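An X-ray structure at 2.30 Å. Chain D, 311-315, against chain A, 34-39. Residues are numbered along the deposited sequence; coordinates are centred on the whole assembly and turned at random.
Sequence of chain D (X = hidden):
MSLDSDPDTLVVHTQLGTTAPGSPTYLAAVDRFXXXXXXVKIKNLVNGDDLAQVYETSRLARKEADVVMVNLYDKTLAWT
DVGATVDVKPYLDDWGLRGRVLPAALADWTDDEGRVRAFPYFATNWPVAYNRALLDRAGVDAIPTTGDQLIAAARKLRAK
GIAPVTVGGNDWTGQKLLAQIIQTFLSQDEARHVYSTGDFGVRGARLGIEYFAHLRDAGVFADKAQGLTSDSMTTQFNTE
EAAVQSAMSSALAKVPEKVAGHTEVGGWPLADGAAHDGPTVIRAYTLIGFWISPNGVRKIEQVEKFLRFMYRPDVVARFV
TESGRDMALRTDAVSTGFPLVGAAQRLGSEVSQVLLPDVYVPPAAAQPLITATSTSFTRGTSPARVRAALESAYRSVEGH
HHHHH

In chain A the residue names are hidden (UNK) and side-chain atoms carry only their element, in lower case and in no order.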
# COMPACT_ATOMS: atom_id res chain seq x y z
N TYR D 311 0.36 -6.27 -40.19
CA TYR D 311 1.47 -6.71 -39.34
C TYR D 311 1.05 -7.55 -38.12
O TYR D 311 1.90 -7.94 -37.32
CB TYR D 311 2.27 -5.51 -38.82
CG TYR D 311 3.50 -5.16 -39.64
CD1 TYR D 311 4.67 -4.76 -39.01
CD2 TYR D 311 3.49 -5.26 -41.03
CE1 TYR D 311 5.81 -4.46 -39.74
CE2 TYR D 311 4.62 -4.97 -41.77
CZ TYR D 311 5.78 -4.58 -41.12
OH TYR D 311 6.92 -4.32 -41.84
N ARG D 312 -0.24 -7.82 -37.97
CA ARG D 312 -0.74 -8.61 -36.84
C ARG D 312 -0.26 -10.06 -37.01
O ARG D 312 -0.47 -10.66 -38.07
CB ARG D 312 -2.27 -8.57 -36.81
CG ARG D 312 -2.87 -8.47 -35.42
CD ARG D 312 -4.29 -7.93 -35.50
NE ARG D 312 -5.23 -8.88 -36.07
CZ ARG D 312 -6.45 -8.57 -36.50
NH1 ARG D 312 -6.89 -7.31 -36.43
NH2 ARG D 312 -7.25 -9.52 -36.97
N PRO D 313 0.40 -10.63 -35.98
CA PRO D 313 0.89 -12.02 -36.09
C PRO D 313 -0.21 -12.86 -36.72
O PRO D 313 0.01 -13.74 -37.55
CB PRO D 313 1.16 -12.38 -34.63
CG PRO D 313 1.67 -11.08 -34.06
CD PRO D 313 0.68 -10.07 -34.64
N ASP D 314 -1.41 -12.50 -36.32
CA ASP D 314 -2.66 -13.08 -36.77
C ASP D 314 -2.70 -13.21 -38.31
O ASP D 314 -2.87 -14.30 -38.86
CB ASP D 314 -3.76 -12.14 -36.28
CG ASP D 314 -5.11 -12.52 -36.76
OD1 ASP D 314 -5.46 -13.70 -36.62
OD2 ASP D 314 -5.82 -11.65 -37.28
N VAL D 315 -2.56 -12.07 -38.99
CA VAL D 315 -2.61 -11.99 -40.45
C VAL D 315 -1.37 -12.61 -41.10
O VAL D 315 -1.47 -13.33 -42.09
CB VAL D 315 -2.72 -10.52 -40.89
CG1 VAL D 315 -2.71 -10.42 -42.41
CG2 VAL D 315 -3.98 -9.91 -40.30
N UNK A 34 -6.21 -13.37 -27.81
CA UNK A 34 -5.29 -14.50 -27.81
C UNK A 34 -5.17 -15.15 -29.19
O UNK A 34 -4.11 -15.69 -29.52
c UNK A 34 -5.37 -15.19 -25.34
n UNK A 34 -5.62 -15.96 -23.02
c UNK A 34 -5.93 -16.23 -24.41
c UNK A 34 -5.70 -15.55 -26.78
n UNK A 34 -7.62 -16.80 -22.27
c UNK A 34 -6.45 -16.25 -22.01
n UNK A 34 -6.09 -16.01 -20.77
N UNK A 35 -6.23 -15.11 -29.99
CA UNK A 35 -6.16 -15.69 -31.34
C UNK A 35 -5.35 -14.77 -32.25
O UNK A 35 -4.66 -15.24 -33.17
c UNK A 35 -7.56 -15.87 -31.93
c UNK A 35 -8.40 -16.96 -31.28
c UNK A 35 -9.74 -17.16 -31.98
o UNK A 35 -9.96 -18.25 -32.55
o UNK A 35 -10.57 -16.23 -31.97
N UNK A 36 -5.44 -13.46 -32.01
CA UNK A 36 -4.71 -12.48 -32.82
C UNK A 36 -3.24 -12.42 -32.46
O UNK A 36 -2.41 -12.00 -33.26
c UNK A 36 -6.53 -10.83 -33.54
c UNK A 36 -7.20 -9.51 -33.21
o UNK A 36 -8.43 -9.42 -33.43
c UNK A 36 -5.34 -11.09 -32.65
o UNK A 36 -6.51 -8.58 -32.75
N UNK A 37 -2.93 -12.84 -31.24
CA UNK A 37 -1.55 -12.84 -30.76
C UNK A 37 -1.24 -14.18 -30.10
O UNK A 37 -1.29 -14.32 -28.88
c UNK A 37 -1.35 -11.71 -29.76
o UNK A 37 -2.89 -9.98 -30.35
n UNK A 37 -0.73 -9.66 -30.85
c UNK A 37 -1.72 -10.37 -30.34
N UNK A 38 -0.94 -15.20 -30.93
CA UNK A 38 -0.62 -16.56 -30.51
C UNK A 38 0.38 -16.75 -29.37
O UNK A 38 0.24 -17.67 -28.56
c UNK A 38 -0.94 -15.09 -32.40
c UNK A 38 -1.03 -16.55 -32.83
c UNK A 38 -0.15 -17.21 -31.81
N UNK A 39 1.39 -15.90 -29.27
CA UNK A 39 2.35 -16.10 -28.20
C UNK A 39 2.06 -15.40 -26.88
O UNK A 39 2.59 -15.80 -25.84

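Position 34 of chain A carries seven side-chain atoms: three carbons in a row, a nitrogen, then a carbon bearing two more nitrogens. That forked end is a guanidinium, so the residue is Arg A34. Its side chain comes no nearer than 10.0 Å to this part of chain D and contributes nothing to the contact; it is engaged elsewhere in the structure.

Position 35 has three carbons, the third holding two oxygens: a carboxylate on a two-carbon stem, hence Glu A35. Its end leads away from chain D, and what it offers is mainly backbone, its carbonyl O lying 3.9 Å from Asp D314 OD1, a proximity without a bond.

Position 36 repeats the same atom count, three carbons and two terminal oxygens. Its stem lies against an arginine, and its carboxylate is near enough for charge to matter. This is Glu A36, buried, and more heavily covered by chain D than any other residue in its stretch. Its CG rests over one face of the Arg D312 guanidinium, 3.4 Å from NE. Its OE1 is 3.6 Å from Arg D312 NE, a salt bridge of charges only: the oxygen lies well out of the guanidinium plane, so no N-H points at it.

Position 37 shows two carbons, the second carrying one oxygen and one nitrogen. A carboxamide on so short a stem means Asn A37, the first residue to leave helical geometry. Its side chain begins sideways, and its end comes nearer to Pro D313.

Position 38 has three carbons that close a ring onto the backbone N, which makes it Pro A38. Its CD sits 4.1 Å from Pro D313 CB, a small apolar touch between two prolines.

Position 39 has no side-chain atoms and is Gly A39; no contact reaches it, and there would be room here for a CB.

The contact joins the end of one helix to the start of another. Asp D314 N, in the first turn of its helix, gives a weak hydrogen bond to Glu A36 O, 3.3 Å away with an angle of 125°, while Pro D313 CB lies 3.8 Å from that same oxygen. Arg D312 is held from within its own chain: its NH2 reaches Asp D314 OD2 at 2.6 Å in a hydrogen-bonded salt bridge. One partner near the guanidinium plane is thus an aspartate of the same chain, leaving a guanidinium face for the glutamate stem across the interface. The rule combines local pairing, a glutamate stem laid over the guanidinium face, and proline packing.

Chain A 34-39: REENPG
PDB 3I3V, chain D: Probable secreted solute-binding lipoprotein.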